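Long-range contact in At4g34840 (Arabidopsis thaliana, PDB 3BSF), which belongs to the phosphorylase superfamily, is named a nucleosidase and holds adenine in a pocket of its alpha/beta fold: residues 30-38 with 49-57. Sequence-based numbering, arbitrary orientation.
Sequences INRLRLVEE and WIMFKGMYK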
ATOM      1  N   ILE A  30       3.180 -23.696 -10.495  1.00 59.78           N
ATOM      2  CA  ILE A  30       2.519 -23.521 -11.795  1.00 59.65           C
ATOM      3  C   ILE A  30       2.834 -24.697 -12.724  1.00 61.64           C
ATOM      4  O   ILE A  30       1.963 -25.201 -13.446  1.00 61.68           O
ATOM      5  CB  ILE A  30       2.960 -22.190 -12.485  1.00 56.80           C
ATOM      6  CG1 ILE A  30       2.591 -20.996 -11.601  1.00 55.04           C
ATOM      7  CG2 ILE A  30       2.280 -22.041 -13.834  1.00 52.39           C
ATOM      8  CD1 ILE A  30       2.974 -19.661 -12.193  1.00 53.92           C
ATOM      9  N   ASN A  31       4.083 -25.143 -12.693  1.00 63.00           N
ATOM     10  CA  ASN A  31       4.497 -26.254 -13.523  1.00 63.88           C
ATOM     11  C   ASN A  31       3.883 -27.571 -13.083  1.00 63.56           C
ATOM     12  O   ASN A  31       3.266 -28.257 -13.888  1.00 62.60           O
ATOM     13  CB  ASN A  31       6.017 -26.367 -13.522  1.00 66.42           C
ATOM     14  CG  ASN A  31       6.684 -25.158 -14.145  1.00 69.24           C
ATOM     15  OD1 ASN A  31       6.126 -24.527 -15.046  1.00 70.80           O
ATOM     16  ND2 ASN A  31       7.889 -24.832 -13.680  1.00 70.94           N
ATOM     17  N   ARG A  32       4.038 -27.916 -11.807  1.00 64.51           N
ATOM     18  CA  ARG A  32       3.510 -29.182 -11.304  1.00 66.48           C
ATOM     19  C   ARG A  32       2.009 -29.327 -11.522  1.00 67.17           C
ATOM     20  O   ARG A  32       1.523 -30.406 -11.870  1.00 67.01           O
ATOM     21  CB  ARG A  32       3.826 -29.363  -9.810  1.00 66.85           C
ATOM     22  CG  ARG A  32       3.638 -30.805  -9.323  1.00 67.72           C
ATOM     23  CD  ARG A  32       3.877 -30.970  -7.819  1.00 70.08           C
ATOM     24  NE  ARG A  32       5.170 -30.433  -7.387  1.00 73.09           N
ATOM     25  CZ  ARG A  32       5.745 -30.704  -6.217  1.00 73.75           C
ATOM     26  NH1 ARG A  32       5.146 -31.511  -5.351  1.00 74.45           N
ATOM     27  NH2 ARG A  32       6.923 -30.173  -5.914  1.00 73.01           N
ATOM     28  N   LEU A  33       1.277 -28.238 -11.318  1.00 68.68           N
ATOM     29  CA  LEU A  33      -0.178 -28.240 -11.479  1.00 69.03           C
ATOM     30  C   LEU A  33      -0.606 -27.975 -12.912  1.00 69.08           C
ATOM     31  O   LEU A  33      -1.777 -28.117 -13.249  1.00 67.98           O
ATOM     32  CB  LEU A  33      -0.812 -27.185 -10.569  1.00 69.05           C
ATOM     33  CG  LEU A  33      -0.598 -27.353  -9.062  1.00 68.83           C
ATOM     34  CD1 LEU A  33      -1.311 -26.226  -8.318  1.00 69.81           C
ATOM     35  CD2 LEU A  33      -1.140 -28.699  -8.617  1.00 68.42           C
ATOM     36  N   ARG A  34       0.354 -27.591 -13.749  1.00 70.93           N
ATOM     37  CA  ARG A  34       0.088 -27.296 -15.155  1.00 71.58           C
ATOM     38  C   ARG A  34      -1.010 -26.248 -15.300  1.00 70.57           C
ATOM     39  O   ARG A  34      -1.965 -26.437 -16.049  1.00 68.77           O
ATOM     40  CB  ARG A  34      -0.309 -28.572 -15.902  1.00 73.24           C
ATOM     41  CG  ARG A  34       0.849 -29.534 -16.161  1.00 77.68           C
ATOM     42  CD  ARG A  34       0.358 -30.848 -16.787  1.00 81.41           C
ATOM     43  NE  ARG A  34      -0.345 -30.633 -18.055  1.00 84.56           N
ATOM     44  CZ  ARG A  34      -1.184 -31.509 -18.607  1.00 85.20           C
ATOM     45  NH1 ARG A  34      -1.426 -32.664 -18.004  1.00 86.38           N
ATOM     46  NH2 ARG A  34      -1.791 -31.228 -19.755  1.00 85.94           N
ATOM     47  N   LEU A  35      -0.865 -25.146 -14.565  1.00 70.28           N
ATOM     48  CA  LEU A  35      -1.827 -24.054 -14.621  1.00 69.38           C
ATOM     49  C   LEU A  35      -1.600 -23.273 -15.905  1.00 69.92           C
ATOM     50  O   LEU A  35      -0.467 -23.144 -16.383  1.00 70.20           O
ATOM     51  CB  LEU A  35      -1.653 -23.111 -13.432  1.00 67.94           C
ATOM     52  CG  LEU A  35      -1.783 -23.701 -12.035  1.00 67.85           C
ATOM     53  CD1 LEU A  35      -1.713 -22.554 -11.035  1.00 68.35           C
ATOM     54  CD2 LEU A  35      -3.102 -24.470 -11.888  1.00 67.13           C
ATOM     55  N   VAL A  36      -2.676 -22.746 -16.467  1.00 70.22           N
ATOM     56  CA  VAL A  36      -2.570 -21.980 -17.697  1.00 69.98           C
ATOM     57  C   VAL A  36      -2.708 -20.498 -17.402  1.00 70.23           C
ATOM     58  O   VAL A  36      -3.543 -20.092 -16.598  1.00 70.18           O
ATOM     59  CB  VAL A  36      -3.659 -22.391 -18.701  1.00 69.60           C
ATOM     60  CG1 VAL A  36      -5.052 -22.105 -18.124  1.00 69.16           C
ATOM     61  CG2 VAL A  36      -3.448 -21.659 -20.002  1.00 69.51           C
ATOM     62  N   GLU A  37      -1.882 -19.690 -18.051  1.00 70.86           N
ATOM     63  CA  GLU A  37      -1.944 -18.258 -17.841  1.00 71.94           C
ATOM     64  C   GLU A  37      -3.143 -17.679 -18.576  1.00 71.37           C
ATOM     65  O   GLU A  37      -3.241 -17.776 -19.793  1.00 70.27           O
ATOM     66  CB  GLU A  37      -0.661 -17.599 -18.330  1.00 73.96           C
ATOM     67  CG  GLU A  37      -0.663 -16.102 -18.140  1.00 78.07           C
ATOM     68  CD  GLU A  37       0.623 -15.464 -18.612  1.00 80.69           C
ATOM     69  OE1 GLU A  37       1.039 -15.743 -19.761  1.00 81.25           O
ATOM     70  OE2 GLU A  37       1.210 -14.678 -17.835  1.00 83.03           O
ATOM     71  N   GLU A  38      -4.067 -17.091 -17.822  1.00 72.05           N
ATOM     72  CA  GLU A  38      -5.261 -16.484 -18.400  1.00 71.72           C
ATOM     73  C   GLU A  38      -4.817 -15.313 -19.270  1.00 70.38           C
ATOM     74  O   GLU A  38      -4.017 -14.481 -18.841  1.00 69.83           O
ATOM     75  CB  GLU A  38      -6.187 -15.967 -17.290  1.00 73.49           C
ATOM     76  CG  GLU A  38      -7.573 -15.534 -17.771  1.00 76.13           C
ATOM     77  CD  GLU A  38      -8.529 -16.708 -17.943  1.00 78.14           C
ATOM     78  OE1 GLU A  38      -8.934 -17.298 -16.915  1.00 77.77           O
ATOM     79  OE2 GLU A  38      -8.868 -17.044 -19.106  1.00 80.29           O
ATOM     80  N   TRP A  49      -0.786  -6.958 -14.076  1.00 41.62           N
ATOM     81  CA  TRP A  49      -1.064  -8.187 -13.337  1.00 43.73           C
ATOM     82  C   TRP A  49      -1.294  -9.413 -14.211  1.00 44.98           C
ATOM     83  O   TRP A  49      -1.966  -9.348 -15.240  1.00 44.37           O
ATOM     84  CB  TRP A  49      -2.271  -7.982 -12.425  1.00 43.42           C
ATOM     85  CG  TRP A  49      -2.192  -6.691 -11.686  1.00 47.01           C
ATOM     86  CD1 TRP A  49      -1.057  -5.950 -11.439  1.00 47.92           C
ATOM     87  CD2 TRP A  49      -3.275  -5.977 -11.069  1.00 46.59           C
ATOM     88  NE1 TRP A  49      -1.375  -4.824 -10.709  1.00 47.06           N
ATOM     89  CE2 TRP A  49      -2.726  -4.814 -10.470  1.00 46.53           C
ATOM     90  CE3 TRP A  49      -4.652  -6.201 -10.962  1.00 45.90           C
ATOM     91  CZ2 TRP A  49      -3.512  -3.884  -9.776  1.00 44.66           C
ATOM     92  CZ3 TRP A  49      -5.431  -5.265 -10.267  1.00 44.55           C
ATOM     93  CH2 TRP A  49      -4.855  -4.127  -9.689  1.00 42.92           C
ATOM     94  N   ILE A  50      -0.721 -10.535 -13.788  1.00 46.63           N
ATOM     95  CA  ILE A  50      -0.862 -11.792 -14.510  1.00 49.08           C
ATOM     96  C   ILE A  50      -1.632 -12.825 -13.682  1.00 49.83           C
ATOM     97  O   ILE A  50      -1.581 -12.818 -12.454  1.00 49.05           O
ATOM     98  CB  ILE A  50       0.527 -12.353 -14.891  1.00 49.40           C
ATOM     99  CG1 ILE A  50       1.461 -12.314 -13.686  1.00 48.89           C
ATOM    100  CG2 ILE A  50       1.121 -11.526 -16.021  1.00 49.75           C
ATOM    101  CD1 ILE A  50       2.881 -12.712 -14.014  1.00 49.33           C
ATOM    102  N   MET A  51      -2.359 -13.707 -14.351  1.00 51.41           N
ATOM    103  CA  MET A  51      -3.123 -14.713 -13.623  1.00 53.86           C
ATOM    104  C   MET A  51      -2.987 -16.101 -14.229  1.00 54.45           C
ATOM    105  O   MET A  51      -2.963 -16.251 -15.441  1.00 54.45           O
ATOM    106  CB  MET A  51      -4.605 -14.305 -13.573  1.00 55.06           C
ATOM    107  CG  MET A  51      -5.572 -15.385 -13.086  1.00 55.26           C
ATOM    108  SD  MET A  51      -7.282 -14.780 -12.871  1.00 58.16           S
ATOM    109  CE  MET A  51      -7.778 -14.442 -14.547  1.00 57.75           C
ATOM    110  N   PHE A  52      -2.872 -17.109 -13.371  1.00 56.11           N
ATOM    111  CA  PHE A  52      -2.783 -18.499 -13.810  1.00 59.02           C
ATOM    112  C   PHE A  52      -3.934 -19.283 -13.177  1.00 61.15           C
ATOM    113  O   PHE A  52      -4.053 -19.362 -11.954  1.00 61.18           O
ATOM    114  CB  PHE A  52      -1.451 -19.126 -13.410  1.00 57.15           C
ATOM    115  CG  PHE A  52      -0.257 -18.433 -14.000  1.00 57.23           C
ATOM    116  CD1 PHE A  52       0.246 -17.267 -13.428  1.00 57.60           C
ATOM    117  CD2 PHE A  52       0.374 -18.953 -15.121  1.00 56.38           C
ATOM    118  CE1 PHE A  52       1.361 -16.633 -13.963  1.00 57.03           C
ATOM    119  CE2 PHE A  52       1.485 -18.332 -15.665  1.00 55.91           C
ATOM    120  CZ  PHE A  52       1.981 -17.171 -15.086  1.00 57.41           C
ATOM    121  N   LYS A  53      -4.791 -19.847 -14.025  1.00 63.73           N
ATOM    122  CA  LYS A  53      -5.945 -20.605 -13.565  1.00 65.46           C
ATOM    123  C   LYS A  53      -5.737 -22.084 -13.821  1.00 65.30           C
ATOM    124  O   LYS A  53      -4.986 -22.470 -14.706  1.00 64.42           O
ATOM    125  CB  LYS A  53      -7.223 -20.121 -14.277  1.00 66.96           C
ATOM    126  CG  LYS A  53      -8.520 -20.705 -13.701  1.00 70.40           C
ATOM    127  CD  LYS A  53      -9.782 -19.953 -14.181  1.00 71.97           C
ATOM    128  CE  LYS A  53     -11.099 -20.632 -13.711  1.00 71.33           C
ATOM    129  NZ  LYS A  53     -11.245 -20.754 -12.223  1.00 70.55           N
ATOM    130  N   GLY A  54      -6.404 -22.905 -13.023  1.00 66.52           N
ATOM    131  CA  GLY A  54      -6.281 -24.337 -13.171  1.00 68.29           C
ATOM    132  C   GLY A  54      -7.226 -25.071 -12.248  1.00 69.85           C
ATOM    133  O   GLY A  54      -7.679 -24.513 -11.247  1.00 70.16           O
ATOM    134  N   MET A  55      -7.533 -26.320 -12.587  1.00 70.87           N
ATOM    135  CA  MET A  55      -8.430 -27.132 -11.780  1.00 72.71           C
ATOM    136  C   MET A  55      -7.724 -28.370 -11.226  1.00 73.36           C
ATOM    137  O   MET A  55      -7.579 -29.372 -11.922  1.00 74.37           O
ATOM    138  CB  MET A  55      -9.667 -27.549 -12.601  1.00 73.05           C
ATOM    139  CG  MET A  55     -10.946 -26.742 -12.300  1.00 74.07           C
ATOM    140  SD  MET A  55     -10.918 -24.973 -12.805  1.00 77.45           S
ATOM    141  CE  MET A  55     -12.501 -24.829 -13.578  1.00 75.22           C
ATOM    142  N   TYR A  56      -7.280 -28.289  -9.975  1.00 73.18           N
ATOM    143  CA  TYR A  56      -6.615 -29.405  -9.317  1.00 72.81           C
ATOM    144  C   TYR A  56      -7.698 -30.121  -8.528  1.00 72.16           C
ATOM    145  O   TYR A  56      -8.279 -29.553  -7.606  1.00 70.92           O
ATOM    146  CB  TYR A  56      -5.521 -28.903  -8.375  1.00 74.49           C
ATOM    147  CG  TYR A  56      -4.797 -29.998  -7.616  1.00 75.70           C
ATOM    148  CD1 TYR A  56      -3.799 -30.761  -8.224  1.00 75.89           C
ATOM    149  CD2 TYR A  56      -5.116 -30.274  -6.287  1.00 76.56           C
ATOM    150  CE1 TYR A  56      -3.132 -31.780  -7.519  1.00 76.85           C
ATOM    151  CE2 TYR A  56      -4.462 -31.285  -5.573  1.00 77.49           C
ATOM    152  CZ  TYR A  56      -3.472 -32.037  -6.190  1.00 77.89           C
ATOM    153  OH  TYR A  56      -2.842 -33.044  -5.476  1.00 76.75           O
ATOM    154  N   LYS A  57      -7.953 -31.374  -8.897  1.00 73.09           N
ATOM    155  CA  LYS A  57      -9.000 -32.175  -8.274  1.00 73.51           C
ATOM    156  C   LYS A  57     -10.287 -31.358  -8.226  1.00 73.75           C
ATOM    157  O   LYS A  57     -10.776 -30.890  -9.254  1.00 74.64           O
ATOM    158  CB  LYS A  57      -8.589 -32.625  -6.872  1.00 73.20           C
ATOM    159  CG  LYS A  57      -7.542 -33.715  -6.903  1.00 73.17           C
ATOM    160  CD  LYS A  57      -7.222 -34.249  -5.524  1.00 73.77           C
ATOM    161  CE  LYS A  57      -6.176 -35.358  -5.617  1.00 74.30           C
ATOM    162  NZ  LYS A  57      -5.847 -35.980  -4.296  1.00 74.72           N
TER
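Val36 and Lys53 form the hydrogen-bonded pair that starts an antiparallel hairpin between strands 36-38 and 50-56. Val36 N donates to Lys53 O and Lys53 N to Val36 O, both at 2.9 Å. Further along, Glu38 N reaches Met51 O at 2.8 Å in a looser pair. Between them lies the non-hydrogen-bonded pair Glu37 and Phe52, where CA-H...O contacts run from Phe52 CA to Val36 O and from Glu37 CA to Met51 O.

Apolar packing on the helix side centres on the Phe52 ring. Ile30 CD1 sits almost squarely above one face, 3.7 Å from the ring centroid, a CH-pi contact. The opposite face takes Glu37 CG, nearer the rim, because chi1 of 180° sets that carbon opposite the backbone N and the extended chain then runs past the ring, bringing OE2 to Ile50 CG2. Leu35 continues this layer: its CB meets Phe52 CB at 4.0 Å, while CD2 rests on the CA of Gly54, where no side chain intervenes. Leu33 CD2 approaches Tyr56 CD1, and both residues also touch Ile243 of helix 227-246.

On the other side of the hairpin, Glu38 lies alongside Met51, whose bent end brings CE to Glu38 CG. Glu38 OE1 and Lys53 NZ stay 6.3 Å apart, so any attraction there is probably long-range.

A Schellman motif at Arg34 ends helix 23-33 and leads the chain into strand 36-38, while strand 50-56 pairs onward with 59-65. Three backbone hydrogen bonds supply the directional part of the contact; the packing of Phe52 between Ile30 and the aliphatic part of Glu37 is largely dispersive.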